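Local coordinates for isoform A of Peptidoglycan-recognition protein LB (Drosophila melanogaster, PDB 7NSZ) that hydrolyses bacterial peptidoglycan as a zinc-dependent N-acetylmuramoyl-L-alanine amidase, probably scavenging its immune-active forms, at the zinc ion site. Sequence-based numbering; all coordinates share one arbitrary frame.

The zinc ion site. Residues 43-45, 80, 102, 154, 162. With ZN (zinc ion), chain B.
His44 turns its ring anti to its own carbonyl carbon (chi1 -53°), whereas His154 extends anti to its backbone N (chi1 -169°), with Cys162 SG likewise anti to the backbone N. These torsions bring two imidazoles and the cysteine sulfur to one zinc ion, the catalytic metal of this amidase 2 family enzyme. His44 ND1 lies 2.1 Å from ZN, and His154 ND1 is bound at the same 2.1 Å. Cys162 SG is also bound, at 2.3 Å from ZN. The two histidine nitrogens subtend 97° at the metal, and Cys162 SG makes wider angles with each. The angles approach a tetrahedral layout, in which a water, as expected in the reaction, could be a further ligand.

Second-shell groups position His44 and Cys162. The far nitrogen of the His44 ring, NE2, donates to His102 ND1 at 2.8 Å, tilted somewhat from both ring planes. This bond fixes the rotation of the His44 ring and may make it a more electron-rich zinc ligand. The backbone N of His45 donates to Cys162 SG at 3.4 Å, which may temper the charge on the sulfur. The carbonyl O of His102 packs over one face of the His154 ring, 3.4 Å above its plane and toward its rim.

Phe80 is engineered; the natural residue is tyrosine, inferred to be essential for coordinating the zinc-bound water. Its CE1 lies 3.5 Å above the plane of the His44 ring and 4.8 Å from ZN.

In the fold, His44 comes from strand 40-45 and His154 starts the 3-10 helix 154-156, directly after strand 149-153. Cys162, Phe80 and His102 come from loops gathered around the metal.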
ATOM      1  N   ILE A  43       0.318  -1.125  -5.845  1.00  8.13           N
ATOM      2  CA  ILE A  43       0.737  -2.198  -4.925  1.00  8.64           C
ATOM      3  C   ILE A  43       2.239  -2.236  -4.764  1.00  8.49           C
ATOM      4  O   ILE A  43       2.982  -2.132  -5.763  1.00  9.20           O
ATOM      5  CB  ILE A  43       0.218  -3.579  -5.400  1.00  9.18           C
ATOM      6  CG1 ILE A  43      -1.291  -3.579  -5.605  1.00  9.41           C
ATOM      7  CG2 ILE A  43       0.668  -4.671  -4.481  1.00 10.29           C
ATOM      8  CD1 ILE A  43      -2.104  -3.230  -4.386  1.00  9.98           C
ATOM      9  N   HIS A  44       2.675  -2.390  -3.537  1.00  8.09           N
ATOM     10  CA  HIS A  44       4.080  -2.484  -3.095  1.00  8.16           C
ATOM     11  C   HIS A  44       4.292  -3.706  -2.244  1.00  8.18           C
ATOM     12  O   HIS A  44       3.329  -4.216  -1.607  1.00  8.27           O
ATOM     13  CB  HIS A  44       4.477  -1.213  -2.281  1.00  7.70           C
ATOM     14  CG  HIS A  44       4.196   0.060  -2.976  1.00  7.39           C
ATOM     15  ND1 HIS A  44       5.219   0.683  -3.689  1.00  7.05           N
ATOM     16  CD2 HIS A  44       3.155   0.894  -3.042  1.00  8.81           C
ATOM     17  CE1 HIS A  44       4.802   1.808  -4.160  1.00  7.91           C
ATOM     18  NE2 HIS A  44       3.513   2.000  -3.807  1.00  8.19           N
ATOM     19  N   HIS A  45       5.562  -4.128  -2.118  1.00  9.15           N
ATOM     20  CA  HIS A  45       6.024  -4.938  -0.992  1.00  9.59           C
ATOM     21  C   HIS A  45       6.975  -4.086  -0.160  1.00  9.74           C
ATOM     22  O   HIS A  45       7.469  -3.045  -0.626  1.00  9.77           O
ATOM     23  CB  HIS A  45       6.632  -6.311  -1.348  1.00 10.44           C
ATOM     24  CG  HIS A  45       7.997  -6.246  -1.941  1.00 10.34           C
ATOM     25  ND1 HIS A  45       8.715  -7.419  -2.058  1.00 13.19           N
ATOM     26  CD2 HIS A  45       8.723  -5.274  -2.497  1.00 10.20           C
ATOM     27  CE1 HIS A  45       9.855  -7.123  -2.640  1.00 12.06           C
ATOM     28  NE2 HIS A  45       9.877  -5.878  -2.969  1.00 12.19           N
ATOM     29  N   PHE A  80       3.405   5.080   2.552  1.00  8.75           N
ATOM     30  CA  PHE A  80       2.259   4.307   2.037  1.00  7.88           C
ATOM     31  C   PHE A  80       0.941   4.812   2.611  1.00  7.74           C
ATOM     32  O   PHE A  80       0.860   5.291   3.777  1.00  8.97           O
ATOM     33  CB  PHE A  80       2.467   2.832   2.387  1.00  8.02           C
ATOM     34  CG  PHE A  80       3.766   2.286   1.870  1.00  7.71           C
ATOM     35  CD1 PHE A  80       3.983   2.151   0.493  1.00  8.47           C
ATOM     36  CD2 PHE A  80       4.767   1.868   2.723  1.00  7.89           C
ATOM     37  CE1 PHE A  80       5.176   1.642  -0.007  1.00  8.37           C
ATOM     38  CE2 PHE A  80       5.940   1.347   2.228  1.00  8.74           C
ATOM     39  CZ  PHE A  80       6.163   1.272   0.852  1.00  8.62           C
ATOM     40  N   HIS A 102       5.164   7.228  -2.163  1.00  9.35           N
ATOM     41  CA  HIS A 102       5.401   5.823  -2.560  1.00  9.89           C
ATOM     42  C   HIS A 102       5.563   5.657  -4.070  1.00  9.53           C
ATOM     43  O   HIS A 102       6.099   4.631  -4.438  1.00 10.03           O
ATOM     44  CB  HIS A 102       4.308   4.900  -1.981  1.00  9.40           C
ATOM     45  CG  HIS A 102       2.949   5.179  -2.517  1.00  8.61           C
ATOM     46  ND1 HIS A 102       2.446   4.634  -3.691  1.00  8.93           N
ATOM     47  CD2 HIS A 102       2.012   6.062  -2.095  1.00  8.30           C
ATOM     48  CE1 HIS A 102       1.283   5.208  -3.944  1.00  9.62           C
ATOM     49  NE2 HIS A 102       0.999   6.141  -2.991  1.00  9.28           N
ATOM     50  N   HIS A 154       4.195  -0.984  -8.415  1.00  9.12           N
ATOM     51  CA  HIS A 154       5.223   0.077  -8.430  1.00  9.63           C
ATOM     52  C   HIS A 154       6.167  -0.024  -9.626  1.00 10.03           C
ATOM     53  O   HIS A 154       6.442   1.006 -10.225  1.00 10.98           O
ATOM     54  CB  HIS A 154       5.948   0.012  -7.109  1.00 10.11           C
ATOM     55  CG  HIS A 154       6.857   1.148  -6.775  1.00  9.54           C
ATOM     56  ND1 HIS A 154       7.581   1.172  -5.623  1.00  9.22           N
ATOM     57  CD2 HIS A 154       7.285   2.213  -7.478  1.00 10.22           C
ATOM     58  CE1 HIS A 154       8.363   2.233  -5.615  1.00 10.81           C
ATOM     59  NE2 HIS A 154       8.176   2.914  -6.698  1.00 10.72           N
ATOM     60  N   CYS A 162       9.925  -3.810  -6.981  1.00 13.68           N
ATOM     61  CA  CYS A 162       8.671  -3.750  -6.176  1.00 11.30           C
ATOM     62  C   CYS A 162       7.464  -3.902  -7.102  1.00 10.23           C
ATOM     63  O   CYS A 162       7.340  -3.212  -8.117  1.00 11.74           O
ATOM     64  CB  CYS A 162       8.649  -2.434  -5.422  1.00  9.93           C
ATOM     65  SG  CYS A 162       7.180  -2.286  -4.404  1.00  9.85           S
TER
HETATM   66 ZN    ZN B 301       7.130  -0.045  -4.015  1.00  9.38          ZN